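Local coordinates for protein ADP-ribosylating toxin CARDS (Mycoplasma pneumoniae, PDB 4TLV) that transfers the ADP-ribosyl group of NAD(+) to multiple target proteins and, as the main virulence factor of its bacterium, provokes vacuolization in mammalian cells, at residues L99-R104 and Y527-D532; T275-R280 and T313-D318. All coordinates share one frame; numbering follows the deposited sequence.

Contact 1: L99-R104 and Y527-D532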
loop_
_atom_site.group_PDB
_atom_site.type_symbol
_atom_site.label_atom_id
_atom_site.label_comp_id
_atom_site.label_asym_id
_atom_site.label_seq_id
_atom_site.Cartn_x
_atom_site.Cartn_y
_atom_site.Cartn_z
ATOM N N LEU A 99 10.017 14.471 5.064
ATOM C CA LEU A 99 11.480 14.538 5.100
ATOM C C LEU A 99 12.084 14.692 3.694
ATOM O O LEU A 99 13.038 15.448 3.500
ATOM C CB LEU A 99 12.067 13.326 5.837
ATOM C CG LEU A 99 11.756 13.257 7.340
ATOM C CD1 LEU A 99 12.401 12.047 7.957
ATOM C CD2 LEU A 99 12.204 14.532 8.070
ATOM N N LEU A 100 11.508 14.005 2.711
ATOM C CA LEU A 100 11.951 14.166 1.327
ATOM C C LEU A 100 11.765 15.618 0.878
ATOM O O LEU A 100 12.680 16.230 0.332
ATOM C CB LEU A 100 11.180 13.231 0.393
ATOM C CG LEU A 100 11.512 13.473 -1.085
ATOM C CD1 LEU A 100 12.953 13.083 -1.397
ATOM C CD2 LEU A 100 10.509 12.688 -1.955
ATOM N N ASP A 101 10.570 16.149 1.107
ATOM C CA ASP A 101 10.257 17.541 0.818
ATOM C C ASP A 101 11.314 18.466 1.446
ATOM O O ASP A 101 11.946 19.248 0.749
ATOM C CB ASP A 101 8.864 17.848 1.370
ATOM C CG ASP A 101 8.448 19.294 1.194
ATOM O OD1 ASP A 101 8.915 19.958 0.244
ATOM O OD2 ASP A 101 7.609 19.758 1.999
ATOM N N LEU A 102 11.517 18.361 2.754
ATOM C CA LEU A 102 12.502 19.209 3.421
ATOM C C LEU A 102 13.900 19.071 2.795
ATOM O O LEU A 102 14.588 20.070 2.581
ATOM C CB LEU A 102 12.536 18.930 4.919
ATOM C CG LEU A 102 11.220 19.258 5.648
ATOM C CD1 LEU A 102 11.244 18.687 7.026
ATOM C CD2 LEU A 102 10.966 20.765 5.681
ATOM N N MET A 103 14.321 17.841 2.509
ATOM C CA MET A 103 15.608 17.608 1.864
ATOM C C MET A 103 15.701 18.257 0.483
ATOM O O MET A 103 16.726 18.842 0.148
ATOM C CB MET A 103 15.939 16.111 1.793
ATOM C CG MET A 103 16.178 15.495 3.169
ATOM S SD MET A 103 16.797 13.808 3.068
ATOM C CE MET A 103 15.619 13.091 1.929
ATOM N N ARG A 104 14.642 18.165 -0.319
ATOM C CA ARG A 104 14.686 18.765 -1.649
ATOM C C ARG A 104 14.696 20.295 -1.566
ATOM O O ARG A 104 15.255 20.954 -2.437
ATOM C CB ARG A 104 13.504 18.333 -2.519
ATOM C CG ARG A 104 13.444 16.839 -2.845
ATOM C CD ARG A 104 14.767 16.268 -3.369
ATOM N NE ARG A 104 15.286 16.938 -4.573
ATOM C CZ ARG A 104 16.394 16.560 -5.207
ATOM N NH1 ARG A 104 17.081 15.518 -4.770
ATOM N NH2 ARG A 104 16.817 17.217 -6.284
ATOM N N TYR A 527 7.833 16.231 -6.372
ATOM C CA TYR A 527 7.538 15.877 -4.983
ATOM C C TYR A 527 6.497 16.818 -4.399
ATOM O O TYR A 527 6.272 17.918 -4.919
ATOM C CB TYR A 527 8.812 15.865 -4.130
ATOM C CG TYR A 527 9.458 17.223 -3.988
ATOM C CD1 TYR A 527 10.290 17.729 -4.985
ATOM C CD2 TYR A 527 9.234 18.005 -2.859
ATOM C CE1 TYR A 527 10.888 18.989 -4.849
ATOM C CE2 TYR A 527 9.823 19.258 -2.714
ATOM C CZ TYR A 527 10.646 19.742 -3.714
ATOM O OH TYR A 527 11.226 20.985 -3.567
ATOM N N PHE A 528 5.845 16.370 -3.329
ATOM C CA PHE A 528 4.760 17.123 -2.710
ATOM C C PHE A 528 5.256 17.831 -1.453
ATOM O O PHE A 528 6.142 17.316 -0.756
ATOM C CB PHE A 528 3.602 16.178 -2.354
ATOM C CG PHE A 528 3.028 15.455 -3.550
ATOM C CD1 PHE A 528 3.652 14.322 -4.056
ATOM C CD2 PHE A 528 1.870 15.920 -4.164
ATOM C CE1 PHE A 528 3.138 13.659 -5.166
ATOM C CE2 PHE A 528 1.342 15.267 -5.278
ATOM C CZ PHE A 528 1.977 14.137 -5.781
ATOM N N SER A 529 4.688 19.007 -1.181
ATOM C CA SER A 529 5.077 19.838 -0.030
ATOM C C SER A 529 3.862 20.317 0.726
ATOM O O SER A 529 2.909 20.809 0.125
ATOM C CB SER A 529 5.847 21.091 -0.480
ATOM O OG SER A 529 6.985 20.754 -1.240
ATOM N N ARG A 530 3.906 20.209 2.049
ATOM C CA ARG A 530 2.840 20.732 2.888
ATOM C C ARG A 530 3.018 22.233 3.136
ATOM O O ARG A 530 2.046 22.957 3.252
ATOM C CB ARG A 530 2.777 19.969 4.231
ATOM C CG ARG A 530 2.422 18.475 4.091
ATOM C CD ARG A 530 2.648 17.738 5.413
ATOM N NE ARG A 530 1.785 18.291 6.462
ATOM C CZ ARG A 530 0.554 17.863 6.729
ATOM N NH1 ARG A 530 0.037 16.840 6.053
ATOM N NH2 ARG A 530 -0.151 18.445 7.690
ATOM N N ASP A 531 4.273 22.674 3.203
ATOM C CA ASP A 531 4.624 24.059 3.514
ATOM C C ASP A 531 3.755 24.610 4.651
ATOM O O ASP A 531 3.653 23.979 5.696
ATOM C CB ASP A 531 4.590 24.941 2.252
ATOM C CG ASP A 531 5.636 24.509 1.198
ATOM O OD1 ASP A 531 6.782 24.177 1.569
ATOM O OD2 ASP A 531 5.314 24.503 -0.005
ATOM N N ASP A 532 3.123 25.766 4.451
ATOM C CA ASP A 532 2.275 26.361 5.489
ATOM C C ASP A 532 0.792 26.217 5.168
ATOM O O ASP A 532 -0.033 26.969 5.679
ATOM C CB ASP A 532 2.601 27.850 5.682
ATOM C CG ASP A 532 3.994 28.080 6.238
ATOM O OD1 ASP A 532 4.381 27.378 7.201
ATOM O OD2 ASP A 532 4.703 28.973 5.717
HETATM O O HOH W 1 5.851 18.270 3.313
HETATM O O HOH W 2 7.014 21.720 3.536
#
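Where the mono-ADP-ribosyltransferase domain meets the C-terminal D3 domain, the C-terminal end of helix 92-104 lies across strand 526-529, an outermost strand of the D3 sheet, and Asp101 reaches Ser529 while CB of Arg104 sits over one face of the Tyr527 ring. Helix and strand segments run nearly perpendicular, at 96°. Asp101 holds CG anti to its backbone N (chi1 177°), which carries the carboxylate to the strand. Ser529 OG donates to Asp101 OD1 over 2.6 Å, arriving from above the carboxylate plane, 53° out of it. Asp101 OD1 also lies at the edge of the Tyr527 ring, 3.2 Å from Tyr527 CE2, and accepts from Gln105 NE2. Arg104 CB is 3.7 Å from the Tyr527 ring centroid in a CH-pi contact, offset toward the rim. The guanidinium leads away to Gln119 and Tyr549, and the tyrosine hydroxyl binds Asn552. Asp101 OD2 accepts hydrogen bonds from two waters, one bound to Arg530 N, the other to Asp531 N and OD1. With Asp531 OD1 only 4.5 Å from Asp101 OD2, the like charges probably repel, and the shared water and Gln105, which donates to both residues, would ease that repulsion. Thus direct and water-mediated bonds both satisfy a buried carboxylate.

Contact 2: T275-R280 and T313-D318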
loop_
_atom_site.group_PDB
_atom_site.type_symbol
_atom_site.label_atom_id
_atom_site.label_comp_id
_atom_site.label_asym_id
_atom_site.label_seq_id
_atom_site.Cartn_x
_atom_site.Cartn_y
_atom_site.Cartn_z
ATOM N N THR A 275 0.759 -18.616 -11.629
ATOM C CA THR A 275 -0.392 -19.414 -11.221
ATOM C C THR A 275 -1.683 -18.932 -11.877
ATOM O O THR A 275 -2.068 -17.767 -11.719
ATOM C CB THR A 275 -0.596 -19.350 -9.681
ATOM O OG1 THR A 275 -0.770 -17.984 -9.275
ATOM C CG2 THR A 275 0.614 -19.910 -8.941
ATOM N N PRO A 276 -2.368 -19.824 -12.605
ATOM C CA PRO A 276 -3.746 -19.509 -12.998
ATOM C C PRO A 276 -4.644 -19.631 -11.767
ATOM O O PRO A 276 -4.202 -20.143 -10.734
ATOM C CB PRO A 276 -4.075 -20.615 -14.007
ATOM C CG PRO A 276 -3.218 -21.768 -13.559
ATOM C CD PRO A 276 -1.910 -21.095 -13.197
ATOM N N VAL A 277 -5.888 -19.170 -11.870
ATOM C CA VAL A 277 -6.786 -19.132 -10.730
ATOM C C VAL A 277 -8.090 -19.855 -11.058
ATOM O O VAL A 277 -8.769 -19.517 -12.036
ATOM C CB VAL A 277 -7.114 -17.677 -10.326
ATOM C CG1 VAL A 277 -8.044 -17.663 -9.116
ATOM C CG2 VAL A 277 -5.800 -16.897 -10.032
ATOM N N TYR A 278 -8.423 -20.837 -10.225
ATOM C CA TYR A 278 -9.628 -21.658 -10.383
ATOM C C TYR A 278 -10.603 -21.450 -9.239
ATOM O O TYR A 278 -10.225 -21.527 -8.077
ATOM C CB TYR A 278 -9.252 -23.139 -10.406
ATOM C CG TYR A 278 -8.529 -23.588 -11.648
ATOM C CD1 TYR A 278 -7.186 -23.303 -11.835
ATOM C CD2 TYR A 278 -9.189 -24.318 -12.622
ATOM C CE1 TYR A 278 -6.521 -23.725 -12.966
ATOM C CE2 TYR A 278 -8.536 -24.755 -13.760
ATOM C CZ TYR A 278 -7.203 -24.449 -13.929
ATOM O OH TYR A 278 -6.560 -24.879 -15.056
ATOM N N LEU A 279 -11.866 -21.208 -9.579
ATOM C CA LEU A 279 -12.910 -21.019 -8.589
ATOM C C LEU A 279 -14.020 -22.051 -8.774
ATOM O O LEU A 279 -14.255 -22.530 -9.882
ATOM C CB LEU A 279 -13.483 -19.604 -8.692
ATOM C CG LEU A 279 -12.420 -18.519 -8.516
ATOM C CD1 LEU A 279 -12.271 -17.750 -9.804
ATOM C CD2 LEU A 279 -12.738 -17.596 -7.355
ATOM N N ARG A 280 -14.700 -22.378 -7.685
ATOM C CA ARG A 280 -15.792 -23.346 -7.721
ATOM C C ARG A 280 -17.035 -22.761 -7.055
ATOM O O ARG A 280 -16.954 -22.125 -6.000
ATOM C CB ARG A 280 -15.364 -24.660 -7.053
ATOM C CG ARG A 280 -16.378 -25.797 -7.154
ATOM C CD ARG A 280 -15.724 -27.134 -6.805
ATOM N NE ARG A 280 -14.752 -27.527 -7.821
ATOM C CZ ARG A 280 -13.802 -28.441 -7.649
ATOM N NH1 ARG A 280 -13.680 -29.071 -6.482
ATOM N NH2 ARG A 280 -12.974 -28.722 -8.646
ATOM N N THR A 313 -4.346 -15.131 -18.257
ATOM C CA THR A 313 -4.778 -16.171 -17.337
ATOM C C THR A 313 -3.954 -16.228 -16.057
ATOM O O THR A 313 -4.327 -16.930 -15.127
ATOM C CB THR A 313 -4.702 -17.562 -18.005
ATOM O OG1 THR A 313 -3.330 -17.901 -18.252
ATOM C CG2 THR A 313 -5.460 -17.588 -19.333
ATOM N N ILE A 314 -2.826 -15.526 -16.016
ATOM C CA ILE A 314 -1.959 -15.607 -14.841
ATOM C C ILE A 314 -2.127 -14.392 -13.931
ATOM O O ILE A 314 -1.975 -13.252 -14.368
ATOM C CB ILE A 314 -0.467 -15.753 -15.222
ATOM C CG1 ILE A 314 -0.249 -16.975 -16.141
ATOM C CG2 ILE A 314 0.417 -15.767 -13.947
ATOM C CD1 ILE A 314 -0.744 -18.341 -15.560
ATOM N N PHE A 315 -2.425 -14.654 -12.660
ATOM C CA PHE A 315 -2.640 -13.601 -11.673
ATOM C C PHE A 315 -1.781 -13.845 -10.442
ATOM O O PHE A 315 -1.334 -14.966 -10.201
ATOM C CB PHE A 315 -4.110 -13.528 -11.235
ATOM C CG PHE A 315 -5.068 -13.227 -12.368
ATOM C CD1 PHE A 315 -5.497 -14.245 -13.207
ATOM C CD2 PHE A 315 -5.525 -11.942 -12.590
ATOM C CE1 PHE A 315 -6.368 -13.993 -14.254
ATOM C CE2 PHE A 315 -6.402 -11.671 -13.644
ATOM C CZ PHE A 315 -6.822 -12.707 -14.478
ATOM N N PHE A 316 -1.551 -12.786 -9.672
ATOM C CA PHE A 316 -0.942 -12.931 -8.360
ATOM C C PHE A 316 -1.588 -11.972 -7.378
ATOM O O PHE A 316 -2.142 -10.942 -7.771
ATOM C CB PHE A 316 0.584 -12.737 -8.422
ATOM C CG PHE A 316 1.019 -11.378 -8.904
ATOM C CD1 PHE A 316 1.135 -10.319 -8.009
ATOM C CD2 PHE A 316 1.384 -11.175 -10.229
ATOM C CE1 PHE A 316 1.562 -9.063 -8.442
ATOM C CE2 PHE A 316 1.821 -9.923 -10.671
ATOM C CZ PHE A 316 1.896 -8.864 -9.771
ATOM N N TRP A 317 -1.521 -12.322 -6.100
ATOM C CA TRP A 317 -2.071 -11.508 -5.034
ATOM C C TRP A 317 -0.852 -10.917 -4.327
ATOM O O TRP A 317 0.017 -11.666 -3.877
ATOM C CB TRP A 317 -2.878 -12.409 -4.095
ATOM C CG TRP A 317 -3.618 -11.711 -2.972
ATOM C CD1 TRP A 317 -4.233 -10.493 -3.015
ATOM C CD2 TRP A 317 -3.836 -12.228 -1.662
ATOM N NE1 TRP A 317 -4.798 -10.203 -1.783
ATOM C CE2 TRP A 317 -4.580 -11.264 -0.946
ATOM C CE3 TRP A 317 -3.471 -13.419 -1.017
ATOM C CZ2 TRP A 317 -4.943 -11.445 0.390
ATOM C CZ3 TRP A 317 -3.847 -13.605 0.295
ATOM C CH2 TRP A 317 -4.574 -12.618 0.990
ATOM N N ASP A 318 -0.775 -9.589 -4.253
ATOM C CA ASP A 318 0.412 -8.928 -3.684
ATOM C C ASP A 318 0.198 -8.366 -2.269
ATOM O O ASP A 318 -0.885 -8.469 -1.706
ATOM C CB ASP A 318 0.971 -7.850 -4.643
ATOM C CG ASP A 318 0.102 -6.581 -4.705
ATOM O OD1 ASP A 318 -0.707 -6.316 -3.790
ATOM O OD2 ASP A 318 0.252 -5.825 -5.685
HETATM O O HOH W 3 1.134 -15.860 -10.615
HETATM O O HOH W 4 -6.583 -18.238 -14.502
#
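Thr275 opens the D2 domain facing Phe315, and a direct backbone bond and a water join the two residues. Phe315 N donates to Thr275 O over a long 3.3 Å. A water accepts a hydrogen bond from Thr275 N and donates one to Phe315 O, the water oxygen lying 2.7 Å from Phe315 O, so it fills in where the two backbones do not bond directly. The methyl CG2 of Ile314 packs against the Thr275 backbone, 3.7 Å from Thr275 N.

Pro276 comes next, and its ring lies side by side with the Ile314 side chain, the two pointing the same way. Ile314 CD1 meets Pro276 CD at 3.8 Å. One residue before Ile314, Thr313 O receives a CA-H...O contact from Pro276 CA at 3.4 Å. The same carbonyl accepts from a second water, which in turn accepts from Val277 N.

At Val277 the side chain turns toward the opposing segment and crosses Phe315 at about a right angle. Val277 CG2, anti to the carbonyl carbon, comes within 4.0 Å of Phe315 CB. Leu290 of the neighbouring strand 287-293 touches both side chains, joining them in one apolar cluster. Beyond Val277 the chain leaves this partner: Tyr278 to Arg280 run on as a strand between 287-293 and 415-421. Strand 278-281 and the hairpin of strands 315-317 and 323-325 are both parts of D2, a beta-trefoil domain by family, and the contact joins the chain entering that fold to the hairpin.

Taken together, the two contacts show how chemistry can differ between places in one fold. Contact 1 joins two domains and is buried, yet its middle is polar, built round a charged side chain. Contact 2 stays within D2, is only partly buried, and relies on main-chain groups with small apolar patches at their flanks. They share no strand or helix: the centres of contact 1 and contact 2 are about 40 Å apart, on opposite sides of the chain's centre. The nearest atoms of the two contacts are about 20 Å apart. In sequence, 275-280 and 313-318 both fall inside the long loop closed by contact 1, so a shorter loop is nested within a much longer one. Water bridges recur in both.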